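Methionine gamma-lyase (Trichomonas vaginalis, PDB 1E5F) belongs to the Cys/Met metabolism family of PLP-dependent enzymes, with pyridoxal-5'-phosphate bound in the model beside a large mixed beta sheet. Local coordinates at residues Asn66-Ile71 against Cys80-Ser85; Glu75-Cys80 against Leu221-Ala226; Gly88-Thr93 against Val202-Ala207. One frame throughout, in Å; residues are numbered along the deposited sequence.

Contact 1: residues Asn66-Ile71 against Cys80-Ser85. With PLP (pyridoxal-5'-phosphate), chain C.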
loop_
_atom_site.group_PDB
_atom_site.type_symbol
_atom_site.label_atom_id
_atom_site.label_comp_id
_atom_site.label_asym_id
_atom_site.label_seq_id
_atom_site.Cartn_x
_atom_site.Cartn_y
_atom_site.Cartn_z
ATOM N N ASN A 66 11.062 -13.376 -3.783
ATOM C CA ASN A 66 11.728 -13.191 -2.535
ATOM C C ASN A 66 10.962 -13.923 -1.449
ATOM O O ASN A 66 11.578 -14.647 -0.641
ATOM C CB ASN A 66 11.714 -11.628 -2.238
ATOM C CG ASN A 66 12.479 -11.365 -0.958
ATOM O OD1 ASN A 66 13.261 -12.118 -0.387
ATOM N ND2 ASN A 66 12.162 -10.233 -0.333
ATOM N N LEU A 67 9.665 -13.694 -1.241
ATOM C CA LEU A 67 8.930 -14.424 -0.208
ATOM C C LEU A 67 9.056 -15.932 -0.506
ATOM O O LEU A 67 9.416 -16.695 0.351
ATOM C CB LEU A 67 7.404 -14.153 -0.384
ATOM C CG LEU A 67 6.468 -14.996 0.486
ATOM C CD1 LEU A 67 6.979 -14.746 1.935
ATOM C CD2 LEU A 67 5.023 -14.491 0.280
ATOM N N GLU A 68 8.834 -16.417 -1.731
ATOM C CA GLU A 68 8.947 -17.798 -2.037
ATOM C C GLU A 68 10.248 -18.464 -1.599
ATOM O O GLU A 68 10.304 -19.609 -1.073
ATOM C CB GLU A 68 8.660 -18.034 -3.517
ATOM C CG GLU A 68 7.207 -17.677 -3.881
ATOM C CD GLU A 68 7.056 -17.698 -5.387
ATOM O OE1 GLU A 68 8.111 -17.623 -6.132
ATOM O OE2 GLU A 68 5.903 -17.901 -5.808
ATOM N N GLY A 69 11.376 -17.837 -1.772
ATOM C CA GLY A 69 12.673 -18.497 -1.577
ATOM C C GLY A 69 12.966 -18.481 -0.080
ATOM O O GLY A 69 13.617 -19.386 0.438
ATOM N N LYS A 70 12.419 -17.533 0.593
ATOM C CA LYS A 70 12.572 -17.454 2.045
ATOM C C LYS A 70 11.763 -18.577 2.688
ATOM O O LYS A 70 12.321 -19.355 3.476
ATOM C CB LYS A 70 12.135 -16.074 2.514
ATOM C CG LYS A 70 13.087 -14.901 2.499
ATOM C CD LYS A 70 12.539 -13.623 3.057
ATOM C CE LYS A 70 13.616 -12.460 3.176
ATOM N NZ LYS A 70 14.488 -12.473 1.953
ATOM N N ILE A 71 10.528 -18.851 2.261
ATOM C CA ILE A 71 9.719 -19.981 2.776
ATOM C C ILE A 71 10.338 -21.308 2.344
ATOM O O ILE A 71 10.417 -22.154 3.203
ATOM C CB ILE A 71 8.279 -19.967 2.299
ATOM C CG1 ILE A 71 7.593 -18.558 2.626
ATOM C CG2 ILE A 71 7.446 -21.158 2.727
ATOM C CD1 ILE A 71 7.345 -18.453 4.108
ATOM N N CYS A 80 9.122 -23.028 -3.765
ATOM C CA CYS A 80 7.886 -22.603 -3.141
ATOM C C CYS A 80 7.132 -21.783 -4.130
ATOM O O CYS A 80 7.630 -20.905 -4.834
ATOM C CB CYS A 80 8.243 -21.818 -1.826
ATOM S SG CYS A 80 6.736 -20.945 -1.204
ATOM N N VAL A 81 5.826 -21.893 -4.195
ATOM C CA VAL A 81 4.913 -21.112 -5.005
ATOM C C VAL A 81 3.889 -20.442 -4.039
ATOM O O VAL A 81 3.327 -21.149 -3.210
ATOM C CB VAL A 81 4.141 -21.976 -5.984
ATOM C CG1 VAL A 81 3.111 -21.196 -6.722
ATOM C CG2 VAL A 81 5.181 -22.669 -6.931
ATOM N N ALA A 82 3.813 -19.117 -4.156
ATOM C CA ALA A 82 2.877 -18.383 -3.305
ATOM C C ALA A 82 1.586 -18.136 -3.998
ATOM O O ALA A 82 1.553 -18.179 -5.224
ATOM C CB ALA A 82 3.399 -16.995 -2.911
ATOM N N THR A 83 0.479 -18.070 -3.272
ATOM C CA THR A 83 -0.776 -17.949 -3.891
ATOM C C THR A 83 -1.609 -16.912 -3.090
ATOM O O THR A 83 -1.156 -16.452 -2.054
ATOM C CB THR A 83 -1.602 -19.231 -3.950
ATOM O OG1 THR A 83 -2.059 -19.557 -2.622
ATOM C CG2 THR A 83 -0.882 -20.367 -4.654
ATOM N N SER A 84 -2.786 -16.641 -3.681
ATOM C CA SER A 84 -3.633 -15.625 -3.101
ATOM C C SER A 84 -4.645 -16.208 -2.109
ATOM O O SER A 84 -5.398 -15.397 -1.644
ATOM C CB SER A 84 -4.228 -14.685 -4.165
ATOM O OG SER A 84 -5.386 -15.338 -4.685
ATOM N N SER A 85 -4.493 -17.409 -1.587
ATOM C CA SER A 85 -5.244 -17.901 -0.437
ATOM C C SER A 85 -4.719 -19.336 -0.188
ATOM O O SER A 85 -4.159 -19.959 -1.087
ATOM C CB SER A 85 -6.747 -17.993 -0.532
ATOM O OG SER A 85 -7.089 -18.868 -1.653
HETATM N N1 PLP C . -5.409 -24.683 5.659
HETATM C C2 PLP C . -5.842 -24.751 6.943
HETATM C C2A PLP C . -5.349 -25.582 8.081
HETATM C C3 PLP C . -6.520 -23.551 7.283
HETATM O O3 PLP C . -6.884 -23.455 8.589
HETATM C C4 PLP C . -7.029 -22.655 6.363
HETATM C C4A PLP C . -8.062 -21.660 7.039
HETATM C C5 PLP C . -6.940 -22.985 5.058
HETATM C C6 PLP C . -6.139 -24.068 4.693
HETATM C C5A PLP C . -7.415 -22.091 3.959
HETATM O O4P PLP C . -6.533 -20.876 3.887
HETATM P P PLP C . -7.163 -19.539 3.306
HETATM O O1P PLP C . -8.183 -19.192 4.323
HETATM O O2P PLP C . -5.993 -18.656 3.312
HETATM O O3P PLP C . -7.797 -19.778 1.923
#

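Contact 2: residues Glu75-Cys80 against Leu221-Ala226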
loop_
_atom_site.group_PDB
_atom_site.type_symbol
_atom_site.label_atom_id
_atom_site.label_comp_id
_atom_site.label_asym_id
_atom_site.label_seq_id
_atom_site.Cartn_x
_atom_site.Cartn_y
_atom_site.Cartn_z
ATOM N N GLU A 75 11.291 -24.296 5.029
ATOM C CA GLU A 75 10.671 -25.622 5.013
ATOM C C GLU A 75 11.604 -26.722 4.448
ATOM O O GLU A 75 11.286 -27.909 4.354
ATOM C CB GLU A 75 9.388 -25.695 4.167
ATOM C CG GLU A 75 8.246 -24.836 4.854
ATOM C CD GLU A 75 7.617 -25.742 5.953
ATOM O OE1 GLU A 75 8.312 -26.748 6.314
ATOM O OE2 GLU A 75 6.514 -25.495 6.442
ATOM N N LYS A 76 12.765 -26.353 4.065
ATOM C CA LYS A 76 13.846 -27.171 3.481
ATOM C C LYS A 76 13.374 -27.725 2.187
ATOM O O LYS A 76 13.586 -28.888 1.958
ATOM C CB LYS A 76 14.274 -28.216 4.548
ATOM C CG LYS A 76 14.920 -27.531 5.827
ATOM C CD LYS A 76 15.504 -28.789 6.576
ATOM C CE LYS A 76 16.395 -28.302 7.695
ATOM N NZ LYS A 76 16.356 -29.241 8.896
ATOM N N THR A 77 12.669 -26.996 1.335
ATOM C CA THR A 77 12.165 -27.574 0.097
ATOM C C THR A 77 12.983 -26.990 -1.077
ATOM O O THR A 77 13.564 -25.881 -0.851
ATOM C CB THR A 77 10.689 -27.349 -0.033
ATOM O OG1 THR A 77 10.339 -25.984 -0.106
ATOM C CG2 THR A 77 9.903 -28.110 1.035
ATOM N N GLU A 78 12.946 -27.549 -2.251
ATOM C CA GLU A 78 13.719 -26.906 -3.328
ATOM C C GLU A 78 13.019 -25.643 -3.857
ATOM O O GLU A 78 13.642 -24.710 -4.249
ATOM C CB GLU A 78 13.864 -27.794 -4.605
ATOM C CG GLU A 78 14.666 -29.106 -4.254
ATOM C CD GLU A 78 14.599 -30.053 -5.444
ATOM O OE1 GLU A 78 13.899 -30.056 -6.466
ATOM O OE2 GLU A 78 15.272 -31.069 -5.366
ATOM N N ALA A 79 11.707 -25.483 -3.671
ATOM C CA ALA A 79 10.972 -24.415 -4.234
ATOM C C ALA A 79 9.736 -24.141 -3.412
ATOM O O ALA A 79 9.352 -24.919 -2.515
ATOM C CB ALA A 79 10.671 -24.756 -5.685
ATOM N N CYS A 80 9.122 -23.028 -3.765
ATOM C CA CYS A 80 7.886 -22.603 -3.141
ATOM C C CYS A 80 7.132 -21.783 -4.130
ATOM O O CYS A 80 7.630 -20.905 -4.834
ATOM C CB CYS A 80 8.243 -21.818 -1.826
ATOM S SG CYS A 80 6.736 -20.945 -1.204
ATOM N N LEU A 221 0.754 -20.741 0.465
ATOM C CA LEU A 221 2.061 -21.221 -0.011
ATOM C C LEU A 221 2.143 -22.732 -0.166
ATOM O O LEU A 221 1.500 -23.558 0.462
ATOM C CB LEU A 221 3.126 -20.875 1.021
ATOM C CG LEU A 221 3.337 -19.362 1.352
ATOM C CD1 LEU A 221 3.859 -19.245 2.824
ATOM C CD2 LEU A 221 4.245 -18.638 0.362
ATOM N N ILE A 222 2.875 -23.086 -1.276
ATOM C CA ILE A 222 3.116 -24.359 -1.673
ATOM C C ILE A 222 4.590 -24.666 -1.679
ATOM O O ILE A 222 5.315 -23.770 -2.164
ATOM C CB ILE A 222 2.552 -24.565 -3.094
ATOM C CG1 ILE A 222 1.047 -24.281 -3.122
ATOM C CG2 ILE A 222 2.918 -26.035 -3.482
ATOM C CD1 ILE A 222 0.603 -24.204 -4.644
ATOM N N CYS A 223 5.045 -25.744 -0.993
ATOM C CA CYS A 223 6.500 -25.929 -0.847
ATOM C C CYS A 223 6.863 -27.385 -1.307
ATOM O O CYS A 223 6.123 -28.307 -0.884
ATOM C CB CYS A 223 6.909 -25.835 0.594
ATOM S SG CYS A 223 6.507 -24.237 1.327
ATOM N N GLY A 224 7.906 -27.615 -2.064
ATOM C CA GLY A 224 8.136 -29.007 -2.537
ATOM C C GLY A 224 9.260 -28.912 -3.608
ATOM O O GLY A 224 9.986 -27.942 -3.646
ATOM N N LYS A 225 9.456 -29.932 -4.381
ATOM C CA LYS A 225 10.446 -30.087 -5.450
ATOM C C LYS A 225 10.283 -29.075 -6.536
ATOM O O LYS A 225 9.186 -28.842 -6.987
ATOM C CB LYS A 225 10.297 -31.507 -6.085
ATOM C CG LYS A 225 10.420 -32.681 -5.091
ATOM C CD LYS A 225 11.937 -32.587 -4.625
ATOM C CE LYS A 225 12.319 -33.914 -3.956
ATOM N NZ LYS A 225 13.295 -33.755 -2.823
ATOM N N ALA A 226 11.408 -28.702 -7.187
ATOM C CA ALA A 226 11.309 -27.733 -8.334
ATOM C C ALA A 226 10.443 -28.258 -9.434
ATOM O O ALA A 226 9.637 -27.607 -10.086
ATOM C CB ALA A 226 12.779 -27.329 -8.674
#

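Contact 3: residues Gly88-Thr93 against Val202-Ala207. With PLP (pyridoxal-5'-phosphate), chain C.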
loop_
_atom_site.group_PDB
_atom_site.type_symbol
_atom_site.label_atom_id
_atom_site.label_comp_id
_atom_site.label_asym_id
_atom_site.label_seq_id
_atom_site.Cartn_x
_atom_site.Cartn_y
_atom_site.Cartn_z
ATOM N N GLY A 88 -6.279 -21.620 -2.413
ATOM C CA GLY A 88 -5.650 -21.603 -3.751
ATOM C C GLY A 88 -4.379 -22.431 -3.789
ATOM O O GLY A 88 -4.063 -23.015 -4.818
ATOM N N ALA A 89 -3.595 -22.429 -2.705
ATOM C CA ALA A 89 -2.423 -23.298 -2.678
ATOM C C ALA A 89 -2.804 -24.807 -2.737
ATOM O O ALA A 89 -2.246 -25.561 -3.521
ATOM C CB ALA A 89 -1.703 -23.078 -1.400
ATOM N N ILE A 90 -3.815 -25.187 -1.945
ATOM C CA ILE A 90 -4.284 -26.547 -1.948
ATOM C C ILE A 90 -4.869 -26.935 -3.342
ATOM O O ILE A 90 -4.575 -28.040 -3.838
ATOM C CB ILE A 90 -5.352 -26.756 -0.868
ATOM C CG1 ILE A 90 -4.679 -26.522 0.535
ATOM C CG2 ILE A 90 -5.791 -28.244 -0.973
ATOM C CD1 ILE A 90 -5.611 -26.175 1.656
ATOM N N ALA A 91 -5.748 -26.102 -3.883
ATOM C CA ALA A 91 -6.402 -26.408 -5.106
ATOM C C ALA A 91 -5.416 -26.436 -6.239
ATOM O O ALA A 91 -5.456 -27.366 -7.061
ATOM C CB ALA A 91 -7.494 -25.347 -5.382
ATOM N N ALA A 92 -4.435 -25.503 -6.216
ATOM C CA ALA A 92 -3.586 -25.482 -7.426
ATOM C C ALA A 92 -2.706 -26.715 -7.401
ATOM O O ALA A 92 -2.227 -27.209 -8.415
ATOM C CB ALA A 92 -2.631 -24.273 -7.444
ATOM N N THR A 93 -2.395 -27.112 -6.163
ATOM C CA THR A 93 -1.652 -28.287 -5.950
ATOM C C THR A 93 -2.415 -29.562 -6.372
ATOM O O THR A 93 -2.011 -30.324 -7.235
ATOM C CB THR A 93 -1.218 -28.330 -4.472
ATOM O OG1 THR A 93 -0.310 -27.186 -4.289
ATOM C CG2 THR A 93 -0.550 -29.705 -4.230
ATOM N N VAL A 202 5.049 -32.653 -0.396
ATOM C CA VAL A 202 4.453 -31.400 -0.736
ATOM C C VAL A 202 3.868 -30.835 0.584
ATOM O O VAL A 202 3.153 -31.533 1.242
ATOM C CB VAL A 202 3.315 -31.332 -1.772
ATOM C CG1 VAL A 202 3.042 -29.842 -2.159
ATOM C CG2 VAL A 202 3.667 -32.075 -3.032
ATOM N N VAL A 203 4.304 -29.584 0.911
ATOM C CA VAL A 203 3.840 -28.933 2.109
ATOM C C VAL A 203 3.093 -27.686 1.699
ATOM O O VAL A 203 3.658 -26.851 0.989
ATOM C CB VAL A 203 4.987 -28.491 3.070
ATOM C CG1 VAL A 203 4.447 -27.761 4.300
ATOM C CG2 VAL A 203 5.823 -29.691 3.487
ATOM N N VAL A 204 1.856 -27.523 2.158
ATOM C CA VAL A 204 1.044 -26.351 1.861
ATOM C C VAL A 204 0.752 -25.581 3.153
ATOM O O VAL A 204 0.791 -26.110 4.281
ATOM C CB VAL A 204 -0.236 -26.701 1.135
ATOM C CG1 VAL A 204 -0.138 -27.369 -0.273
ATOM C CG2 VAL A 204 -1.091 -27.617 2.029
ATOM N N HIS A 205 0.474 -24.239 2.985
ATOM C CA HIS A 205 0.146 -23.367 4.094
ATOM C C HIS A 205 -0.922 -22.361 3.683
ATOM O O HIS A 205 -0.942 -21.864 2.597
ATOM C CB HIS A 205 1.236 -22.349 4.590
ATOM C CG HIS A 205 2.427 -23.037 5.203
ATOM N ND1 HIS A 205 2.512 -23.216 6.566
ATOM C CD2 HIS A 205 3.544 -23.580 4.674
ATOM C CE1 HIS A 205 3.661 -23.890 6.822
ATOM N NE2 HIS A 205 4.311 -24.057 5.650
ATOM N N SER A 206 -1.617 -21.989 4.725
ATOM C CA SER A 206 -2.481 -20.826 4.649
ATOM C C SER A 206 -1.524 -19.811 5.300
ATOM O O SER A 206 -1.313 -19.759 6.520
ATOM C CB SER A 206 -3.806 -20.830 5.375
ATOM O OG SER A 206 -4.405 -19.543 5.379
ATOM N N ALA A 207 -0.917 -18.968 4.483
ATOM C CA ALA A 207 -0.011 -17.940 5.015
ATOM C C ALA A 207 -0.870 -16.788 5.588
ATOM O O ALA A 207 -0.404 -16.089 6.480
ATOM C CB ALA A 207 0.902 -17.308 3.902
HETATM N N1 PLP C . -5.409 -24.683 5.659
HETATM C C2 PLP C . -5.842 -24.751 6.943
HETATM C C2A PLP C . -5.349 -25.582 8.081
HETATM C C3 PLP C . -6.520 -23.551 7.283
HETATM O O3 PLP C . -6.884 -23.455 8.589
HETATM C C4 PLP C . -7.029 -22.655 6.363
HETATM C C4A PLP C . -8.062 -21.660 7.039
HETATM C C5 PLP C . -6.940 -22.985 5.058
HETATM C C6 PLP C . -6.139 -24.068 4.693
HETATM C C5A PLP C . -7.415 -22.091 3.959
HETATM O O4P PLP C . -6.533 -20.876 3.887
HETATM P P PLP C . -7.163 -19.539 3.306
HETATM O O1P PLP C . -8.183 -19.192 4.323
HETATM O O2P PLP C . -5.993 -18.656 3.312
HETATM O O3P PLP C . -7.797 -19.778 1.923
#

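Contact 1: residues Asn66-Ile71 against Cys80-Ser85
Cys80 meets the helix at Glu68, where Cys80 CB lies 3.1 Å from the backbone atom Glu68 O. Its sulfur is set anti to the backbone N (chi1 168°) and lies against Ile71, with Cys80 SG 4.0 Å from Ile71 CB. Val81 turns the other way, toward Leu229 of helix 226-241. At Ala82 the strand offers its N-H to the helix. Ala82 N donates to Glu68 OE2 at 2.9 Å, nearly straight at 164°. The donor comes on the anti side of the carboxylate, 21° out of its plane. The other oxygen, Glu68 OE1, makes a salt bridge with Arg233, so both ends of this buried carboxylate are held. Ala82 CB rests against the hydrocarbon part of the same glutamate, 4.0 Å from Glu68 CG. Leu67 CD2 approaches Ala82 CB at 4.4 Å. At the end of the strand, Thr83 OG1 donates to Ser85 O at 2.6 Å. Ser85 OG caps the next helix through Gly88 N, while Ser85 CB comes within 3.2 Å of PLP O3P. A helix covers an outermost strand of the chain's mixed sheet, and that strand runs on into the turn at the cofactor phosphate, as in PLP-dependent enzymes of this fold.

Contact 2: residues Glu75-Cys80 against Leu221-Ala226
The carbonyl group of Ala79 has a donor above each face. Gly224 N comes from one side, 3.1 Å from Ala79 O, and Thr77 OG1 from the opposite side, 2.8 Å from the same oxygen. Both lie well out of the carbonyl plane. The site is a classic beta bulge: Glu78 and Ala79 together lie opposite the single residue Gly224 where two antiparallel strands pair. The return bond, Ala79 N to Gly224 O, is weak. The flat carboxylate of Glu78 is met on its anti side: Ala226 N donates to Glu78 OE1 at 2.9 Å and 170°, 17° out of plane. This ties the bulge to the start of helix 226-241. Lys225 crosses the glutamate obliquely, but its NZ stays 4.2 Å from Glu78 OE2, too far for a salt bridge. Next along the strands, Cys80 and Cys223 form a non-hydrogen-bonded pair, with their SG atoms 4.2 Å apart. Glu75 directly precedes Lys76, whose positive phi closes helix 62-75 in a Schellman motif. The Glu75 carboxylate is taken by His205, Asn185 and Asn194. A bend at chi2 (-83°) turns it away from Cys223 SG, which Glu75 CG touches at 4.0 Å. Cys80 SG also meets Leu221 CD2, 3.7 Å away.

Contact 3: residues Gly88-Thr93 against Val202-Ala207
Val204 is the centre of this contact, with one methyl for each of two helix side chains. Val204 CG2 meets Ile90 CG1 at 4.0 Å, and the two side chains cross at about a right angle. The other branch, Val204 CG1, lies 4.0 Å from Thr93 OG1. Thr93 turns its methyl to the start of the strand, where Thr93 CG2 and Val202 CG1 meet tip to tip at 4.1 Å. Ala89 adds a looser touch, with Ala89 CB 4.2 Å from the backbone atom His205 O. The touches are van der Waals, mostly between methyl and methylene groups.

The next shell fixes these groups. Thr93 OG1 lies anti to its own carbonyl carbon (chi1 -65°), which brings it back over the helix to donate to Ala89 O at 2.6 Å. Thr93 N reaches the same oxygen from the opposite face, so two donors grip it. The hydroxyl is thereby satisfied inside the helix although it faces a valine.

The cofactor borders both segments. Ile90 CD1 lies 3.7 Å from PLP C6. Ser206 OG, swung anti to the backbone N (chi1 170°), lies 2.8 Å from PLP O2P and 2.9 Å from PLP O4P. Gly86 N and Met87 N, at the start of helix 86-97, also bind PLP, and that helix end probably helps to balance the phosphate charge. Thr208 of the same chain and Tyr56 and Arg58 of the second subunit also hydrogen-bond PLP.

In the fold, helix 86-97 packs on one face of the mixed sheet, its segment running at 148° to the strand. Strand 202-206 lies between strands 220-224 and 180-184. Ile222 from the first and Ile182 from the second flank Thr93, and Ile232 of helix 226-241 touches it too.

How the contacts relate
The three contacts share one mixed sheet. Contacts 1 and 2 have centres about 9 Å apart and share Cys80; Val81 O and Ile222 N, 2.8 Å apart, probably form a hydrogen bond that continues the pairing of contact 2. Contact 3 lies about 11 Å from contact 2, centre to centre, and its segments fall, in sequence, between those of contact 2. The two are joined by Cys223 N and Val203 O, 2.7 Å apart, a probable hydrogen bond, and by Glu75 with His205. Ile222 CD1 also lies 3.1 Å from Thr93 OG1. Contacts 1 and 3 both reach PLP; contact 2 is set back, the side chain of Leu221 about 10 Å from it.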